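Local coordinates for phosphodiesterase (Candida albicans, PDB 6CPT), which belongs to the phosphodiesterase family of the HD clan, a largely helical metalloprotein holding zinc and magnesium ions and bound here to 3-isobutyl-1-methylxanthine, at residues Thr76-Asn81 against Met190-Asn195; Leu257-Ile262 against Lys389-Cys394; Asn271-Phe276 against Ala477-Arg482; Ile458-Ile463 against Asn539-Val544. All coordinates share one frame; numbering follows the deposited sequence.

Contact 1: residues Thr76-Asn81 against Met190-Asn195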
# COMPACT_ATOMS: atom_id res chain seq x y z
N THR A 76 9.43 -1.92 34.10
CA THR A 76 10.04 -0.64 33.64
C THR A 76 9.46 -0.08 32.32
O THR A 76 9.25 1.13 32.20
CB THR A 76 11.58 -0.75 33.51
OG1 THR A 76 12.12 0.50 33.05
CG2 THR A 76 11.98 -1.87 32.54
N SER A 77 9.23 -0.95 31.34
CA SER A 77 8.65 -0.54 30.06
C SER A 77 7.27 0.11 30.22
O SER A 77 6.40 -0.43 30.91
CB SER A 77 8.54 -1.74 29.12
OG SER A 77 7.65 -1.47 28.05
N LYS A 78 7.08 1.24 29.56
CA LYS A 78 5.79 1.93 29.57
C LYS A 78 4.73 1.12 28.81
O LYS A 78 3.60 1.01 29.27
CB LYS A 78 5.93 3.34 28.99
CG LYS A 78 6.94 4.20 29.73
CD LYS A 78 6.85 5.67 29.34
CE LYS A 78 7.94 6.48 30.02
NZ LYS A 78 7.64 7.93 30.02
N LEU A 79 5.09 0.55 27.66
CA LEU A 79 4.18 -0.34 26.92
C LEU A 79 3.68 -1.47 27.80
O LEU A 79 2.47 -1.70 27.92
CB LEU A 79 4.87 -0.95 25.70
CG LEU A 79 5.04 -0.07 24.47
CD1 LEU A 79 5.79 -0.84 23.41
CD2 LEU A 79 3.69 0.41 23.95
N ASP A 80 4.62 -2.18 28.42
CA ASP A 80 4.31 -3.35 29.23
C ASP A 80 3.40 -3.02 30.42
O ASP A 80 2.60 -3.86 30.83
CB ASP A 80 5.61 -4.01 29.72
CG ASP A 80 6.48 -4.54 28.58
OD1 ASP A 80 5.98 -4.64 27.43
OD2 ASP A 80 7.66 -4.85 28.82
N ASN A 81 3.51 -1.81 30.95
CA ASN A 81 2.74 -1.39 32.11
C ASN A 81 1.50 -0.54 31.81
O ASN A 81 0.88 -0.01 32.73
CB ASN A 81 3.65 -0.65 33.09
CG ASN A 81 4.72 -1.55 33.66
OD1 ASN A 81 4.41 -2.54 34.33
ND2 ASN A 81 5.99 -1.24 33.40
N MET A 190 5.55 3.40 21.21
CA MET A 190 6.14 2.33 20.41
C MET A 190 7.45 2.75 19.75
O MET A 190 8.39 1.96 19.69
CB MET A 190 5.15 1.82 19.35
CG MET A 190 4.02 1.01 19.95
SD MET A 190 3.01 0.19 18.68
CE MET A 190 2.17 1.60 17.97
N ILE A 191 7.53 3.98 19.26
CA ILE A 191 8.77 4.51 18.69
C ILE A 191 9.88 4.53 19.75
O ILE A 191 11.04 4.22 19.47
CB ILE A 191 8.58 5.93 18.12
CG1 ILE A 191 7.76 5.86 16.82
CG2 ILE A 191 9.92 6.60 17.85
CD1 ILE A 191 7.12 7.17 16.43
N GLU A 192 9.50 4.91 20.97
CA GLU A 192 10.44 5.00 22.08
C GLU A 192 11.02 3.64 22.44
O GLU A 192 12.21 3.54 22.71
CB GLU A 192 9.73 5.62 23.29
CG GLU A 192 10.60 5.87 24.52
CD GLU A 192 9.78 6.39 25.69
OE1 GLU A 192 9.87 5.81 26.79
OE2 GLU A 192 9.02 7.37 25.49
N GLU A 193 10.19 2.60 22.42
CA GLU A 193 10.57 1.29 22.97
C GLU A 193 10.81 0.15 21.97
O GLU A 193 11.47 -0.82 22.31
CB GLU A 193 9.55 0.88 24.02
CG GLU A 193 9.37 1.96 25.08
CD GLU A 193 8.55 1.52 26.27
OE1 GLU A 193 7.94 0.43 26.22
OE2 GLU A 193 8.52 2.27 27.27
N ILE A 194 10.29 0.26 20.74
CA ILE A 194 10.52 -0.78 19.73
C ILE A 194 11.59 -0.32 18.74
O ILE A 194 11.53 0.79 18.23
CB ILE A 194 9.22 -1.14 18.97
CG1 ILE A 194 8.23 -1.78 19.94
CG2 ILE A 194 9.51 -2.09 17.81
CD1 ILE A 194 6.81 -1.85 19.42
N ASN A 195 12.57 -1.19 18.50
CA ASN A 195 13.62 -0.95 17.53
C ASN A 195 13.19 -1.59 16.21
O ASN A 195 13.40 -2.78 15.99
CB ASN A 195 14.94 -1.56 18.02
CG ASN A 195 16.15 -1.04 17.27
OD1 ASN A 195 16.08 -0.05 16.55
ND2 ASN A 195 17.28 -1.71 17.44
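OE1 of Glu-193 is gripped by two donors from residues 76-81: the hydroxyl OG of Ser-77 at 2.7 Å and the backbone N of Leu-79 at 3.2 Å. Both meet it on the syn side yet from opposite faces of the carboxylate, 30° and 34° out of its plane, which pins the rotation of the group. The second oxygen, OE2, offers its syn lone pair to the backbone N of Lys-78 at 2.9 Å. Beyond CG the Glu-193 chain runs extended, carrying the carboxylate from the last turn of helix 177-193 out to the loop. The Ser-77 hydroxyl serves twice: it donates to Glu-193 and accepts from the backbone N of Asp-80 at 3.1 Å, an ST motif whose N-H lies nearly straight on it (175°). A single acidic side chain thus ties down the start of a turn that leads into helix 84-94. Beside the carboxylate, along Leu-79, the contact turns apolar. Leu-79 runs past Glu-193 in the opposite direction, its CD2 lying 4.1 Å from CG of Met-190 and its CD1 4.2 Å from CD1 of Ile-194. On the exposed flank, Lys-78 NZ stays 4.5 Å from Glu-192 OE1, opposite charges too far apart for a salt bridge.

Contact 2: residues Leu257-Ile262 against Lys389-Cys394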
# COMPACT_ATOMS: atom_id res chain seq x y z
N LEU A 257 10.65 4.36 10.21
CA LEU A 257 10.30 2.94 10.09
C LEU A 257 8.97 2.59 10.75
O LEU A 257 8.17 1.83 10.20
CB LEU A 257 11.41 2.06 10.66
CG LEU A 257 12.71 1.96 9.86
CD1 LEU A 257 13.67 1.02 10.58
CD2 LEU A 257 12.46 1.49 8.44
N ALA A 258 8.73 3.13 11.95
CA ALA A 258 7.45 2.93 12.63
C ALA A 258 6.27 3.35 11.74
O ALA A 258 5.30 2.60 11.58
CB ALA A 258 7.41 3.70 13.95
N PHE A 259 6.38 4.54 11.17
CA PHE A 259 5.39 5.07 10.23
C PHE A 259 5.17 4.09 9.07
O PHE A 259 4.03 3.77 8.73
CB PHE A 259 5.85 6.45 9.73
CG PHE A 259 5.15 6.93 8.48
CD1 PHE A 259 3.78 7.14 8.47
CD2 PHE A 259 5.88 7.23 7.35
CE1 PHE A 259 3.15 7.60 7.33
CE2 PHE A 259 5.25 7.69 6.20
CZ PHE A 259 3.88 7.88 6.19
N ILE A 260 6.27 3.61 8.49
CA ILE A 260 6.19 2.74 7.32
C ILE A 260 5.60 1.38 7.67
O ILE A 260 4.83 0.82 6.88
CB ILE A 260 7.57 2.60 6.62
CG1 ILE A 260 8.07 3.97 6.16
CG2 ILE A 260 7.48 1.67 5.41
CD1 ILE A 260 9.56 4.04 5.96
N PHE A 261 5.93 0.84 8.84
CA PHE A 261 5.29 -0.39 9.31
C PHE A 261 3.79 -0.21 9.40
O PHE A 261 3.02 -1.10 9.04
CB PHE A 261 5.84 -0.85 10.66
CG PHE A 261 7.01 -1.79 10.57
CD1 PHE A 261 8.28 -1.32 10.28
CD2 PHE A 261 6.85 -3.15 10.79
CE1 PHE A 261 9.36 -2.17 10.21
CE2 PHE A 261 7.93 -4.01 10.72
CZ PHE A 261 9.19 -3.52 10.42
N ILE A 262 3.37 0.94 9.91
CA ILE A 262 1.95 1.26 10.01
C ILE A 262 1.29 1.36 8.64
O ILE A 262 0.19 0.84 8.44
CB ILE A 262 1.72 2.51 10.89
CG1 ILE A 262 1.92 2.12 12.36
CG2 ILE A 262 0.34 3.09 10.67
CD1 ILE A 262 2.11 3.29 13.30
N LYS A 389 -6.68 7.65 9.35
CA LYS A 389 -6.09 6.57 10.12
C LYS A 389 -4.60 6.76 10.27
O LYS A 389 -4.08 6.69 11.38
CB LYS A 389 -6.36 5.20 9.50
CG LYS A 389 -5.78 4.04 10.31
CD LYS A 389 -6.24 2.70 9.77
CE LYS A 389 -5.44 1.54 10.35
NZ LYS A 389 -5.64 1.39 11.81
N VAL A 390 -3.90 6.94 9.15
CA VAL A 390 -2.45 6.88 9.17
C VAL A 390 -1.81 8.24 9.51
O VAL A 390 -1.15 8.36 10.54
CB VAL A 390 -1.87 6.32 7.86
CG1 VAL A 390 -0.35 6.31 7.92
CG2 VAL A 390 -2.39 4.90 7.62
N LEU A 391 -2.01 9.24 8.65
CA LEU A 391 -1.28 10.49 8.78
C LEU A 391 -1.74 11.33 9.97
O LEU A 391 -0.91 12.01 10.58
CB LEU A 391 -1.34 11.31 7.48
CG LEU A 391 -0.67 10.69 6.25
CD1 LEU A 391 -0.84 11.57 5.03
CD2 LEU A 391 0.81 10.42 6.49
N ARG A 392 -3.02 11.27 10.33
CA ARG A 392 -3.53 12.02 11.49
C ARG A 392 -2.86 11.60 12.79
O ARG A 392 -2.66 12.42 13.68
CB ARG A 392 -5.05 11.86 11.63
CG ARG A 392 -5.67 12.67 12.78
CD ARG A 392 -5.52 14.16 12.56
NE ARG A 392 -5.92 14.94 13.74
CZ ARG A 392 -5.14 15.18 14.80
NH1 ARG A 392 -3.90 14.70 14.88
NH2 ARG A 392 -5.62 15.90 15.81
N ILE A 393 -2.54 10.31 12.90
CA ILE A 393 -1.86 9.76 14.06
C ILE A 393 -0.34 9.81 13.92
O ILE A 393 0.35 10.27 14.83
CB ILE A 393 -2.30 8.30 14.31
CG1 ILE A 393 -3.83 8.20 14.41
CG2 ILE A 393 -1.62 7.73 15.55
CD1 ILE A 393 -4.48 9.18 15.37
N CYS A 394 0.18 9.37 12.77
CA CYS A 394 1.62 9.22 12.58
C CYS A 394 2.38 10.49 12.19
O CYS A 394 3.56 10.61 12.49
CB CYS A 394 1.91 8.16 11.52
SG CYS A 394 1.32 6.53 12.02
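Cys-394 and Ile-262 make the tightest part of this contact, SG lying 3.6 Å from CD1 of the isoleucine and 3.8 Å from its CG2, so that both branches of Ile-262 meet one sulfur atom. Next to them the Phe-259 ring is met obliquely by three side chains: its CD1 lies 3.7 Å from CB of Cys-394, while its CE1 is 3.8 Å from both CG1 of Val-390 and CD2 of Leu-391. With CG anti to the backbone N (chi1 163°), the ring swings from the flank of its helix toward residues 389-394. Looser is the pair Val-390 and Ile-262, CG1 and CG2 4.3 Å apart, although that CG1 packs on the Phe-259 ring; Val-263 and Thr-266 also touch the valine. Looser does not mean wet: all five touching residues are buried. Trp-395 meets the Phe-259 ring edge-to-face, and Tyr-187 of helix 177-193 touches both Phe-259 and Ile-262. The short axes run nearly antiparallel, at 158°, and stay 10.6 Å apart, bridged by side chains alone. The arrangement is apolar helix-helix packing, joining helices 253-266 and 377-394 in the interior of an all-helical phosphodiesterase core.

Contact 3: residues Asn271-Phe276 against Ala477-Arg482. With IBM (3-isobutyl-1-methylxanthine), chain D.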
# COMPACT_ATOMS: atom_id res chain seq x y z
N ASN A 271 -3.41 -9.55 -1.60
CA ASN A 271 -3.79 -8.98 -2.89
C ASN A 271 -2.64 -9.27 -3.86
O ASN A 271 -1.49 -8.95 -3.57
CB ASN A 271 -4.02 -7.47 -2.84
CG ASN A 271 -5.28 -7.07 -2.07
OD1 ASN A 271 -5.99 -7.90 -1.51
ND2 ASN A 271 -5.53 -5.78 -2.03
N PRO A 272 -2.93 -9.91 -5.00
CA PRO A 272 -1.84 -10.18 -5.93
C PRO A 272 -1.20 -8.90 -6.49
O PRO A 272 0.02 -8.86 -6.68
CB PRO A 272 -2.52 -11.00 -7.04
CG PRO A 272 -3.64 -11.67 -6.33
CD PRO A 272 -4.17 -10.60 -5.42
N PHE A 273 -2.00 -7.87 -6.73
CA PHE A 273 -1.50 -6.64 -7.31
C PHE A 273 -1.55 -5.44 -6.36
O PHE A 273 -0.52 -4.83 -6.10
CB PHE A 273 -2.28 -6.31 -8.58
CG PHE A 273 -1.75 -5.11 -9.32
CD1 PHE A 273 -0.87 -5.27 -10.39
CD2 PHE A 273 -2.12 -3.83 -8.95
CE1 PHE A 273 -0.39 -4.16 -11.07
CE2 PHE A 273 -1.65 -2.72 -9.63
CZ PHE A 273 -0.78 -2.89 -10.69
N HIS A 274 -2.74 -5.10 -5.87
CA HIS A 274 -2.92 -3.89 -5.05
C HIS A 274 -2.50 -4.11 -3.60
O HIS A 274 -3.32 -4.08 -2.68
CB HIS A 274 -4.36 -3.39 -5.13
CG HIS A 274 -4.73 -2.88 -6.48
ND1 HIS A 274 -5.45 -3.62 -7.39
CD2 HIS A 274 -4.46 -1.70 -7.08
CE1 HIS A 274 -5.61 -2.92 -8.49
NE2 HIS A 274 -5.02 -1.75 -8.33
N ASN A 275 -1.20 -4.32 -3.41
CA ASN A 275 -0.64 -4.60 -2.11
C ASN A 275 0.44 -3.56 -1.81
O ASN A 275 0.56 -2.56 -2.53
CB ASN A 275 -0.11 -6.03 -2.06
CG ASN A 275 0.91 -6.33 -3.14
OD1 ASN A 275 1.55 -5.43 -3.68
ND2 ASN A 275 1.05 -7.60 -3.47
N PHE A 276 1.20 -3.77 -0.74
CA PHE A 276 2.24 -2.82 -0.34
C PHE A 276 3.34 -2.73 -1.40
O PHE A 276 3.90 -1.67 -1.62
CB PHE A 276 2.80 -3.23 1.01
CG PHE A 276 3.86 -2.32 1.55
CD1 PHE A 276 3.58 -1.00 1.85
CD2 PHE A 276 5.14 -2.80 1.80
CE1 PHE A 276 4.55 -0.17 2.38
CE2 PHE A 276 6.12 -1.97 2.32
CZ PHE A 276 5.82 -0.66 2.62
N ALA A 477 2.08 -7.47 -15.20
CA ALA A 477 0.94 -7.93 -16.00
C ALA A 477 0.38 -9.24 -15.47
O ALA A 477 -0.84 -9.42 -15.39
CB ALA A 477 1.35 -8.07 -17.46
N MET A 478 1.27 -10.15 -15.10
CA MET A 478 0.88 -11.45 -14.59
C MET A 478 0.13 -11.35 -13.25
O MET A 478 -0.91 -11.97 -13.07
CB MET A 478 2.11 -12.36 -14.44
CG MET A 478 1.86 -13.65 -13.69
SD MET A 478 3.14 -14.87 -14.02
CE MET A 478 2.88 -16.03 -12.69
N VAL A 479 0.67 -10.59 -12.30
CA VAL A 479 0.01 -10.50 -10.99
C VAL A 479 -1.29 -9.69 -11.07
O VAL A 479 -2.23 -9.98 -10.34
CB VAL A 479 0.92 -9.97 -9.86
CG1 VAL A 479 2.14 -10.88 -9.71
CG2 VAL A 479 1.34 -8.53 -10.10
N LEU A 480 -1.35 -8.71 -11.97
CA LEU A 480 -2.61 -8.02 -12.24
C LEU A 480 -3.65 -9.01 -12.77
O LEU A 480 -4.82 -8.97 -12.37
CB LEU A 480 -2.42 -6.84 -13.19
CG LEU A 480 -3.67 -5.96 -13.41
CD1 LEU A 480 -4.34 -5.57 -12.10
CD2 LEU A 480 -3.32 -4.72 -14.20
N SER A 481 -3.23 -9.91 -13.66
CA SER A 481 -4.12 -10.97 -14.15
C SER A 481 -4.62 -11.88 -13.03
O SER A 481 -5.78 -12.30 -13.04
CB SER A 481 -3.43 -11.81 -15.23
OG SER A 481 -3.11 -10.99 -16.34
N ARG A 482 -3.76 -12.20 -12.06
CA ARG A 482 -4.20 -13.00 -10.91
C ARG A 482 -5.32 -12.30 -10.16
O ARG A 482 -6.34 -12.92 -9.82
CB ARG A 482 -3.05 -13.29 -9.94
CG ARG A 482 -2.01 -14.23 -10.48
CD ARG A 482 -0.87 -14.35 -9.49
NE ARG A 482 0.12 -15.34 -9.91
CZ ARG A 482 1.21 -15.65 -9.22
NH1 ARG A 482 1.48 -15.04 -8.06
NH2 ARG A 482 2.06 -16.56 -9.68
N9 IBM D . -3.36 -0.36 -14.34
C8 IBM D . -2.01 -0.49 -14.39
N7 IBM D . -1.65 -1.44 -15.29
C5 IBM D . -2.78 -1.94 -15.84
C4 IBM D . -3.91 -1.23 -15.21
N3 IBM D . -5.17 -1.51 -15.55
C2 IBM D . -5.45 -2.51 -16.53
N1 IBM D . -4.42 -3.24 -17.18
C6 IBM D . -3.06 -2.98 -16.86
O6 IBM D . -2.11 -3.59 -17.39
O2 IBM D . -6.64 -2.75 -16.82
C10 IBM D . -4.77 -4.26 -18.18
C11 IBM D . -6.28 -0.76 -14.91
C12 IBM D . -6.90 -1.49 -13.73
C13 IBM D . -6.75 -0.68 -12.45
C14 IBM D . -8.38 -1.78 -14.00
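Pro-272 and Phe-273 carry the first segment's side of the contact, and Asn-271 braces the loop by donating from ND2 to O of His-274 at 2.9 Å, the donor 43° out of the carbonyl plane. CB of Pro-272 rests 3.5 Å from the backbone O of Val-479 and 3.7 Å from CB of Arg-482, whose extended chain then leads away to the backbone O of Asp-509. The Pro-272 carbonyl O lies 3.5 Å from CB of Val-479. In Phe-273 a chi1 of -175° turns the ring away from its own amide N and against Leu-480: CD1 of the leucine sits over one face in a CH-pi contact, 4.0 Å from the centroid and 21° off the normal. CB of Leu-480 also approaches ring atom CD1 of Phe-273 at 3.6 Å. The other methyl, Leu-480 CD2, lies 3.2 Å from C6 of 3-isobutyl-1-methylxanthine, so the leucine touches both phenylalanine and ligand. His-274 centres an inverse gamma turn, and its ND1 is hydrogen-bonded to OE2 of Glu-483. Asn-275 is the N-cap, OD1 accepting from N of His-278. The loop comes from helix 253-266, leans on helix 470-494 and leads into helix 276-292.

Contact 4: residues Ile458-Ile463 against Asn539-Val544. With ZN (zinc ion), chain B; IBM (3-isobutyl-1-methylxanthine), chain D.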
# COMPACT_ATOMS: atom_id res chain seq x y z
N ILE A 458 1.14 11.35 -10.31
CA ILE A 458 0.69 10.19 -9.55
C ILE A 458 -0.10 9.25 -10.48
O ILE A 458 0.02 8.04 -10.36
CB ILE A 458 -0.09 10.61 -8.27
CG1 ILE A 458 -0.13 9.45 -7.26
CG2 ILE A 458 -1.50 11.08 -8.60
CD1 ILE A 458 -0.77 9.80 -5.93
N LYS A 459 -0.85 9.80 -11.44
CA LYS A 459 -1.54 8.97 -12.43
C LYS A 459 -0.54 8.16 -13.24
O LYS A 459 -0.71 6.96 -13.44
CB LYS A 459 -2.40 9.81 -13.38
CG LYS A 459 -3.74 10.23 -12.80
CD LYS A 459 -4.59 11.03 -13.78
CE LYS A 459 -4.86 10.29 -15.09
NZ LYS A 459 -5.32 8.89 -14.90
N CYS A 460 0.50 8.84 -13.72
CA CYS A 460 1.57 8.18 -14.47
C CYS A 460 2.25 7.09 -13.65
O CYS A 460 2.46 5.99 -14.14
CB CYS A 460 2.60 9.21 -14.94
SG CYS A 460 2.00 10.20 -16.32
N ALA A 461 2.58 7.42 -12.41
CA ALA A 461 3.24 6.46 -11.51
C ALA A 461 2.36 5.25 -11.25
O ALA A 461 2.84 4.11 -11.26
CB ALA A 461 3.61 7.14 -10.21
N ASP A 462 1.07 5.49 -11.07
CA ASP A 462 0.12 4.42 -10.75
C ASP A 462 0.01 3.39 -11.87
O ASP A 462 -0.12 2.20 -11.59
CB ASP A 462 -1.26 5.01 -10.44
CG ASP A 462 -2.18 4.01 -9.79
OD1 ASP A 462 -1.70 3.08 -9.11
OD2 ASP A 462 -3.40 4.16 -9.96
N ILE A 463 0.07 3.83 -13.12
CA ILE A 463 -0.01 2.90 -14.25
C ILE A 463 1.35 2.71 -14.92
O ILE A 463 1.43 2.34 -16.09
CB ILE A 463 -1.10 3.31 -15.27
CG1 ILE A 463 -0.75 4.63 -15.97
CG2 ILE A 463 -2.45 3.44 -14.59
CD1 ILE A 463 -1.53 4.86 -17.24
N ASN A 539 -1.73 7.58 -24.64
CA ASN A 539 -2.23 8.95 -24.65
C ASN A 539 -1.80 9.76 -23.41
O ASN A 539 -1.48 10.94 -23.53
CB ASN A 539 -3.75 8.97 -24.79
CG ASN A 539 -4.32 10.38 -24.80
OD1 ASN A 539 -3.77 11.29 -25.43
ND2 ASN A 539 -5.44 10.58 -24.11
N LEU A 540 -1.80 9.12 -22.24
CA LEU A 540 -1.45 9.81 -21.00
C LEU A 540 0.03 10.21 -20.95
O LEU A 540 0.35 11.36 -20.65
CB LEU A 540 -1.78 8.96 -19.77
CG LEU A 540 -1.35 9.56 -18.42
CD1 LEU A 540 -2.10 10.85 -18.12
CD2 LEU A 540 -1.54 8.55 -17.29
N PHE A 541 0.91 9.26 -21.22
CA PHE A 541 2.35 9.51 -21.13
C PHE A 541 2.85 10.45 -22.24
O PHE A 541 3.72 11.29 -22.00
CB PHE A 541 3.14 8.20 -21.12
CG PHE A 541 3.08 7.46 -19.80
CD1 PHE A 541 3.93 7.81 -18.76
CD2 PHE A 541 2.16 6.44 -19.60
CE1 PHE A 541 3.87 7.14 -17.55
CE2 PHE A 541 2.10 5.77 -18.39
CZ PHE A 541 2.95 6.12 -17.37
N ASN A 542 2.28 10.32 -23.44
CA ASN A 542 2.59 11.25 -24.53
C ASN A 542 2.21 12.68 -24.19
O ASN A 542 2.98 13.60 -24.43
CB ASN A 542 1.90 10.82 -25.83
CG ASN A 542 2.64 9.70 -26.54
OD1 ASN A 542 3.87 9.70 -26.61
ND2 ASN A 542 1.89 8.74 -27.08
N SER A 543 1.02 12.87 -23.61
CA SER A 543 0.54 14.19 -23.25
C SER A 543 1.34 14.80 -22.10
O SER A 543 1.64 16.00 -22.11
CB SER A 543 -0.95 14.13 -22.88
OG SER A 543 -1.49 15.43 -22.76
N VAL A 544 1.69 13.98 -21.11
CA VAL A 544 2.48 14.44 -19.96
C VAL A 544 3.91 14.79 -20.38
O VAL A 544 4.46 15.80 -19.91
CB VAL A 544 2.49 13.38 -18.82
CG1 VAL A 544 3.52 13.72 -17.75
CG2 VAL A 544 1.11 13.27 -18.20
ZN ZN B . -2.65 1.97 -7.54
N9 IBM D . -3.36 -0.36 -14.34
C8 IBM D . -2.01 -0.49 -14.39
N7 IBM D . -1.65 -1.44 -15.29
C5 IBM D . -2.78 -1.94 -15.84
C4 IBM D . -3.91 -1.23 -15.21
N3 IBM D . -5.17 -1.51 -15.55
C2 IBM D . -5.45 -2.51 -16.53
N1 IBM D . -4.42 -3.24 -17.18
C6 IBM D . -3.06 -2.98 -16.86
O6 IBM D . -2.11 -3.59 -17.39
O2 IBM D . -6.64 -2.75 -16.82
C10 IBM D . -4.77 -4.26 -18.18
C11 IBM D . -6.28 -0.76 -14.91
C12 IBM D . -6.90 -1.49 -13.73
C13 IBM D . -6.75 -0.68 -12.45
C14 IBM D . -8.38 -1.78 -14.00
O HOH W 1 -4.37 3.04 -7.79
O HOH W 2 -3.59 0.48 -8.91
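A sulfur-aromatic contact joins Cys-460 to Phe-541: SG stands 4.2 Å from the ring centroid, obliquely at 29° from the normal. The same ring meets the backbone of the cysteine: O of Cys-460 lies 3.3 Å from CZ of Phe-541, at the ring's edge and near its plane. Apolar packing supplies the rest. SG of Cys-460 also touches CG2 of Val-544 at 3.7 Å and CG of Leu-540 at 4.0 Å, while CB of Cys-460 lies 3.6 Å from CE1 of Phe-541. Ile-463, just past the end of helix 446-462, holds CG1 between its backbone N and carbonyl carbon (chi1 66°); this sends CD1 to CD2 of Leu-540 at 3.7 Å, and the side chain slides past Phe-541 in the opposite direction. Metal coordination occupies a different face of the same helix end. Asp-462 binds zinc through OD1 at 2.1 Å, alongside His-278, His-349 and Asp-350, and its OD2 accepts a hydrogen bond from a zinc-bound water. CG2 of Ile-463 faces 3-isobutyl-1-methylxanthine. Chemically, then, an apolar, sulfur-bearing seam lies against the helix end that carries a zinc-binding aspartate and, next to it, an isoleucine that touches the xanthine.

From the N terminus, contact 1 closes first, tying the loop ahead of helix 84-94 to the end of helix 177-193 across 108 intervening residues. Contact 2, joining helices 253-266 and 377-394, opens only afterwards, yet the two touch: Ile-191 CG1 lies 3.6 Å from Ala-258 CB. Contact 3 opens inside the loop that contact 2 closes and ends beyond it, so these cross; it ties the loop before helix 276-292 to helix 470-494. Contact 4 crosses contact 3 in turn and closes last, joining helices 446-462 and 525-547; both reach 3-isobutyl-1-methylxanthine. Contacts 2 and 4 are in series, and none of the four nests inside another.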